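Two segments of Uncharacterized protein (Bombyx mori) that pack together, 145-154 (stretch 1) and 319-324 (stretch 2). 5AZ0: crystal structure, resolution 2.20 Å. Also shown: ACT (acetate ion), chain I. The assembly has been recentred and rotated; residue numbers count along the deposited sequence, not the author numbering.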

ATOM      1  N   GLU A 145      23.769   1.077  -6.308  1.00 30.17           N
ATOM      2  CA  GLU A 145      24.518   0.069  -7.062  1.00 36.55           C
ATOM      3  C   GLU A 145      24.302  -1.381  -6.559  1.00 41.97           C
ATOM      4  O   GLU A 145      24.908  -2.279  -7.083  1.00 37.88           O
ATOM      5  CB  GLU A 145      26.001   0.425  -7.061  1.00 34.39           C
ATOM      6  CG  GLU A 145      26.276   1.682  -7.913  1.00 36.18           C
ATOM      7  CD  GLU A 145      25.967   2.978  -7.186  1.00 33.61           C
ATOM      8  OE1 GLU A 145      26.163   3.061  -5.942  1.00 28.68           O
ATOM      9  OE2 GLU A 145      25.546   3.933  -7.868  1.00 34.49           O
ATOM     10  N   GLY A 146      23.441  -1.610  -5.568  1.00 33.51           N
ATOM     11  CA  GLY A 146      23.115  -2.965  -5.155  1.00 30.62           C
ATOM     12  C   GLY A 146      23.934  -3.375  -3.968  1.00 30.83           C
ATOM     13  O   GLY A 146      23.878  -4.505  -3.611  1.00 30.71           O
ATOM     14  N   VAL A 147      24.680  -2.470  -3.338  1.00 31.61           N
ATOM     15  CA  VAL A 147      25.440  -2.808  -2.152  1.00 32.89           C
ATOM     16  C   VAL A 147      24.521  -2.836  -0.897  1.00 37.01           C
ATOM     17  O   VAL A 147      23.745  -1.931  -0.641  1.00 30.99           O
ATOM     18  CB  VAL A 147      26.587  -1.815  -1.917  1.00 35.16           C
ATOM     19  CG1 VAL A 147      27.316  -2.097  -0.620  1.00 33.30           C
ATOM     20  CG2 VAL A 147      27.590  -1.825  -3.084  1.00 37.33           C
ATOM     21  N   ASP A 148      24.651  -3.878  -0.098  1.00 33.60           N
ATOM     22  CA  ASP A 148      23.954  -3.968   1.135  1.00 30.84           C
ATOM     23  C   ASP A 148      24.619  -3.072   2.103  1.00 33.50           C
ATOM     24  O   ASP A 148      25.770  -3.324   2.449  1.00 32.92           O
ATOM     25  CB  ASP A 148      23.962  -5.405   1.657  1.00 33.53           C
ATOM     26  CG  ASP A 148      22.976  -5.612   2.838  1.00 33.08           C
ATOM     27  OD1 ASP A 148      22.434  -4.605   3.313  1.00 29.92           O
ATOM     28  OD2 ASP A 148      22.724  -6.771   3.267  1.00 37.09           O
ATOM     29  N   GLU A 149      23.905  -2.031   2.595  1.00 28.91           N
ATOM     30  CA  GLU A 149      24.518  -1.059   3.496  1.00 26.26           C
ATOM     31  C   GLU A 149      24.409  -1.490   4.873  1.00 26.68           C
ATOM     32  O   GLU A 149      25.014  -0.888   5.721  1.00 25.99           O
ATOM     33  CB  GLU A 149      23.929   0.366   3.276  1.00 31.97           C
ATOM     34  CG  GLU A 149      24.224   0.788   1.843  1.00 35.36           C
ATOM     35  CD  GLU A 149      23.859   2.185   1.433  1.00 38.94           C
ATOM     36  OE1 GLU A 149      22.681   2.565   1.464  1.00 38.14           O
ATOM     37  OE2 GLU A 149      24.766   2.867   0.965  1.00 35.43           O
ATOM     38  N   LYS A 150      23.618  -2.546   5.123  1.00 29.22           N
ATOM     39  CA  LYS A 150      23.493  -3.132   6.452  1.00 28.11           C
ATOM     40  C   LYS A 150      23.153  -2.109   7.459  1.00 26.25           C
ATOM     41  O   LYS A 150      23.702  -2.089   8.545  1.00 27.22           O
ATOM     42  CB  LYS A 150      24.787  -3.895   6.817  1.00 34.98           C
ATOM     43  CG  LYS A 150      25.074  -5.038   5.799  1.00 40.65           C
ATOM     44  CD  LYS A 150      26.378  -5.815   6.124  1.00 45.20           C
ATOM     45  CE  LYS A 150      26.574  -6.961   5.131  1.00 49.54           C
ATOM     46  NZ  LYS A 150      27.593  -7.927   5.633  1.00 54.28           N
ATOM     47  N   ILE A 151      22.214  -1.213   7.130  1.00 28.91           N
ATOM     48  CA  ILE A 151      21.747  -0.254   8.169  1.00 24.04           C
ATOM     49  C   ILE A 151      20.552  -0.881   8.855  1.00 22.84           C
ATOM     50  O   ILE A 151      19.659  -1.392   8.194  1.00 24.39           O
ATOM     51  CB  ILE A 151      21.332   1.081   7.489  1.00 26.13           C
ATOM     52  CG1 ILE A 151      22.581   1.635   6.774  1.00 25.37           C
ATOM     53  CG2 ILE A 151      20.789   2.072   8.510  1.00 23.81           C
ATOM     54  CD1 ILE A 151      22.282   2.839   5.915  1.00 26.67           C
ATOM     55  N   ASP A 152      20.563  -0.871  10.168  1.00 25.15           N
ATOM     56  CA  ASP A 152      19.435  -1.327  10.930  1.00 25.98           C
ATOM     57  C   ASP A 152      18.185  -0.394  10.625  1.00 25.63           C
ATOM     58  O   ASP A 152      18.318   0.798  10.573  1.00 24.43           O
ATOM     59  CB  ASP A 152      19.803  -1.262  12.387  1.00 27.25           C
ATOM     60  CG  ASP A 152      18.790  -1.951  13.282  1.00 28.29           C
ATOM     61  OD1 ASP A 152      17.710  -2.406  12.800  1.00 27.59           O
ATOM     62  OD2 ASP A 152      19.116  -2.014  14.471  1.00 28.65           O
ATOM     63  N   TYR A 153      17.014  -0.984  10.461  1.00 25.09           N
ATOM     64  CA  TYR A 153      15.774  -0.247  10.245  1.00 26.94           C
ATOM     65  C   TYR A 153      15.431   0.605  11.460  1.00 28.02           C
ATOM     66  O   TYR A 153      14.743   1.626  11.296  1.00 24.82           O
ATOM     67  CB  TYR A 153      14.611  -1.182   9.765  1.00 23.19           C
ATOM     68  CG  TYR A 153      14.364  -2.350  10.723  1.00 25.94           C
ATOM     69  CD1 TYR A 153      13.776  -2.146  11.952  1.00 23.19           C
ATOM     70  CD2 TYR A 153      14.793  -3.638  10.406  1.00 24.49           C
ATOM     71  CE1 TYR A 153      13.578  -3.167  12.827  1.00 26.99           C
ATOM     72  CE2 TYR A 153      14.606  -4.696  11.296  1.00 25.32           C
ATOM     73  CZ  TYR A 153      13.997  -4.462  12.499  1.00 27.21           C
ATOM     74  OH  TYR A 153      13.799  -5.486  13.408  1.00 28.65           O
ATOM     75  N   LEU A 154      15.986   0.270  12.643  1.00 24.50           N
ATOM     76  CA  LEU A 154      15.877   1.150  13.763  1.00 27.00           C
ATOM     77  C   LEU A 154      16.580   2.473  13.579  1.00 27.00           C
ATOM     78  O   LEU A 154      16.096   3.484  14.161  1.00 22.76           O
ATOM     79  CB  LEU A 154      16.340   0.535  15.126  1.00 27.90           C
ATOM     80  CG  LEU A 154      15.667  -0.790  15.567  1.00 31.59           C
ATOM     81  CD1 LEU A 154      16.264  -1.218  16.934  1.00 31.04           C
ATOM     82  CD2 LEU A 154      14.150  -0.598  15.732  1.00 30.44           C
ATOM     83  N   GLN A 319      16.466 -11.359  -1.769  1.00 31.42           N
ATOM     84  CA  GLN A 319      16.756 -12.419  -0.724  1.00 31.34           C
ATOM     85  C   GLN A 319      18.083 -12.354  -0.030  1.00 30.57           C
ATOM     86  O   GLN A 319      18.113 -12.508   1.188  1.00 32.98           O
ATOM     87  CB  GLN A 319      16.597 -13.849  -1.219  1.00 34.66           C
ATOM     88  CG  GLN A 319      15.210 -14.188  -1.752  1.00 43.05           C
ATOM     89  CD  GLN A 319      14.925 -15.702  -1.850  1.00 49.06           C
ATOM     90  OE1 GLN A 319      13.767 -16.130  -1.763  1.00 45.71           O
ATOM     91  NE2 GLN A 319      15.978 -16.500  -2.073  1.00 48.20           N
ATOM     92  N   PRO A 320      19.182 -12.091  -0.761  1.00 31.86           N
ATOM     93  CA  PRO A 320      20.508 -12.048  -0.073  1.00 34.59           C
ATOM     94  C   PRO A 320      20.758 -10.837   0.820  1.00 36.96           C
ATOM     95  O   PRO A 320      21.813 -10.780   1.474  1.00 34.84           O
ATOM     96  CB  PRO A 320      21.532 -12.011  -1.219  1.00 37.15           C
ATOM     97  CG  PRO A 320      20.763 -12.120  -2.469  1.00 37.47           C
ATOM     98  CD  PRO A 320      19.288 -11.924  -2.214  1.00 35.20           C
ATOM     99  N   TYR A 321      19.828  -9.862   0.884  1.00 36.77           N
ATOM    100  CA  TYR A 321      20.104  -8.618   1.676  1.00 29.72           C
ATOM    101  C   TYR A 321      19.692  -8.782   3.087  1.00 25.21           C
ATOM    102  O   TYR A 321      18.704  -9.420   3.375  1.00 28.30           O
ATOM    103  CB  TYR A 321      19.429  -7.393   0.983  1.00 32.28           C
ATOM    104  CG  TYR A 321      20.130  -7.106  -0.315  1.00 31.03           C
ATOM    105  CD1 TYR A 321      19.784  -7.750  -1.442  1.00 31.76           C
ATOM    106  CD2 TYR A 321      21.195  -6.187  -0.355  1.00 38.18           C
ATOM    107  CE1 TYR A 321      20.500  -7.553  -2.612  1.00 37.12           C
ATOM    108  CE2 TYR A 321      21.916  -5.952  -1.505  1.00 34.85           C
ATOM    109  CZ  TYR A 321      21.578  -6.643  -2.619  1.00 34.83           C
ATOM    110  OH  TYR A 321      22.272  -6.413  -3.776  1.00 32.80           O
ATOM    111  N   GLU A 322      20.411  -8.180   4.003  1.00 26.36           N
ATOM    112  CA  GLU A 322      19.949  -8.182   5.354  1.00 30.56           C
ATOM    113  C   GLU A 322      18.528  -7.527   5.458  1.00 34.73           C
ATOM    114  O   GLU A 322      18.165  -6.611   4.685  1.00 30.93           O
ATOM    115  CB  GLU A 322      20.980  -7.520   6.247  1.00 34.06           C
ATOM    116  CG  GLU A 322      22.251  -8.398   6.377  1.00 39.02           C
ATOM    117  CD  GLU A 322      23.288  -7.964   7.406  1.00 41.29           C
ATOM    118  OE1 GLU A 322      23.106  -6.955   8.153  1.00 40.03           O
ATOM    119  OE2 GLU A 322      24.326  -8.656   7.435  1.00 47.89           O
ATOM    120  N   ASN A 323      17.696  -8.078   6.333  1.00 28.91           N
ATOM    121  CA  ASN A 323      16.315  -7.609   6.552  1.00 27.72           C
ATOM    122  C   ASN A 323      15.338  -7.874   5.430  1.00 26.09           C
ATOM    123  O   ASN A 323      14.150  -7.504   5.515  1.00 25.65           O
ATOM    124  CB  ASN A 323      16.308  -6.133   6.990  1.00 27.28           C
ATOM    125  CG  ASN A 323      16.883  -5.937   8.358  1.00 26.63           C
ATOM    126  OD1 ASN A 323      17.801  -5.135   8.597  1.00 28.72           O
ATOM    127  ND2 ASN A 323      16.281  -6.570   9.294  1.00 31.43           N
ATOM    128  N   TYR A 324      15.748  -8.625   4.416  1.00 26.12           N
ATOM    129  CA  TYR A 324      14.770  -9.172   3.530  1.00 26.14           C
ATOM    130  C   TYR A 324      13.689  -9.874   4.352  1.00 29.44           C
ATOM    131  O   TYR A 324      14.012 -10.670   5.252  1.00 33.88           O
ATOM    132  CB  TYR A 324      15.369 -10.195   2.640  1.00 28.02           C
ATOM    133  CG  TYR A 324      14.388 -10.834   1.685  1.00 28.53           C
ATOM    134  CD1 TYR A 324      13.979 -10.183   0.532  1.00 29.81           C
ATOM    135  CD2 TYR A 324      13.944 -12.133   1.876  1.00 28.57           C
ATOM    136  CE1 TYR A 324      13.110 -10.759  -0.381  1.00 27.36           C
ATOM    137  CE2 TYR A 324      13.099 -12.740   0.973  1.00 28.36           C
ATOM    138  CZ  TYR A 324      12.670 -12.066  -0.163  1.00 31.57           C
ATOM    139  OH  TYR A 324      11.829 -12.691  -1.106  1.00 28.70           O
TER
HETATM  140  C   ACT I 408      14.458  -8.782  12.962  0.80 43.45           C
HETATM  141  O   ACT I 408      14.230  -9.658  12.103  0.80 52.92           O
HETATM  142  OXT ACT I 408      14.907  -7.627  12.698  0.80 30.38           O
HETATM  143  CH3 ACT I 408      14.177  -9.218  14.357  0.80 40.78           C
HETATM  144  O   HOH W   1      19.830  -4.443   4.187  1.00 23.77           O
HETATM  145  O   HOH W   2      24.258  -8.829   2.664  1.00 38.72           O
HETATM  146  O   HOH W   3      25.223 -10.283   5.053  1.00 52.14           O
HETATM  147  O   HOH W   4      19.556  -3.744   6.675  1.00 30.26           O
HETATM  148  O   HOH W   5      18.504  -4.606  11.531  1.00 37.64           O

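What holds the two stretches together most firmly? Two direct hydrogen bonds do, and each pairs a side chain of one stretch with the backbone of the other. The hydroxyl of Tyr 321 donates to the carbonyl of Gly 146, with OH and O only 2.5 Å apart, a very short bond. In the second the roles of side chain and backbone are exchanged, though stretch 2 is again the donor: the amide N of Glu 322 donates to OD2 of Asp 148 across 2.8 Å, with an N-H...acceptor angle of 174°, so the amide points almost straight at the carboxylate. Asp 148 also bonds within its own stretch, its OD1 accepting from the backbone N of Lys 150 at 3.0 Å. In direct hydrogen bonds, then, OD1 serves its own loop and OD2 the neighbouring one.

How is the backbone arranged to allow this? Both stretches are mostly irregular, and they approach as loops, with the CA atoms of Asp 148 and Tyr 321 6.1 Å apart and those of Lys 150 and Glu 322 6.3 Å apart. Stretch 2 folds into a type II beta turn from Tyr 321 to Tyr 324, closed by a 3.2 Å hydrogen bond from Tyr 324 N to Tyr 321 O. The turn leaves the amide of Glu 322 free to meet Asp 148, while Asn 323 takes a positive phi of 70°. In stretch 1, Gly 146 also has a positive phi, 97°, and at these backbone angles a CB would be jammed against the carbonyl oxygen of the preceding residue.

Which charged groups and waters reinforce the contact? Lys 150 and Glu 322 form a long salt bridge, NZ to OE2 at 3.8 Å, in an exposed setting. Water 3 lies beside it, donating to Glu 322 OE2 at 3.0 Å and accepting a weak bond from Lys 150 NZ at 3.4 Å. Closer to the central pairing, water 1 links Asp 148 OD1 with Glu 322 O, each 2.8 Å from its oxygen. Water 4 joins Ile 151 O, at 2.8 Å, to Asn 323 OD1, at 3.0 Å, bridging two acceptors that could not bond to each other directly.

What packs around these polar links? The ring of Tyr 321 lies along stretch 1, with the carbonyl of Gly 146 at its edge and CB of Asp 148 3.5 Å from its CD2. The same side chain therefore supplies both a hydrogen bond and nonpolar contact. Farther along, Tyr 153 and Asn 323 point their CA-to-CB bonds toward the opposing stretch, and Asn 323 ND2 comes within 3.2 Å of Tyr 153 CE2, at the edge of the ring. The hydroxyl of Tyr 153 turns to an acetate ion, probably from the crystallisation liquor, donating from OH to OXT at 2.5 Å. Altogether the contact buries 375 Å², summed over both sides.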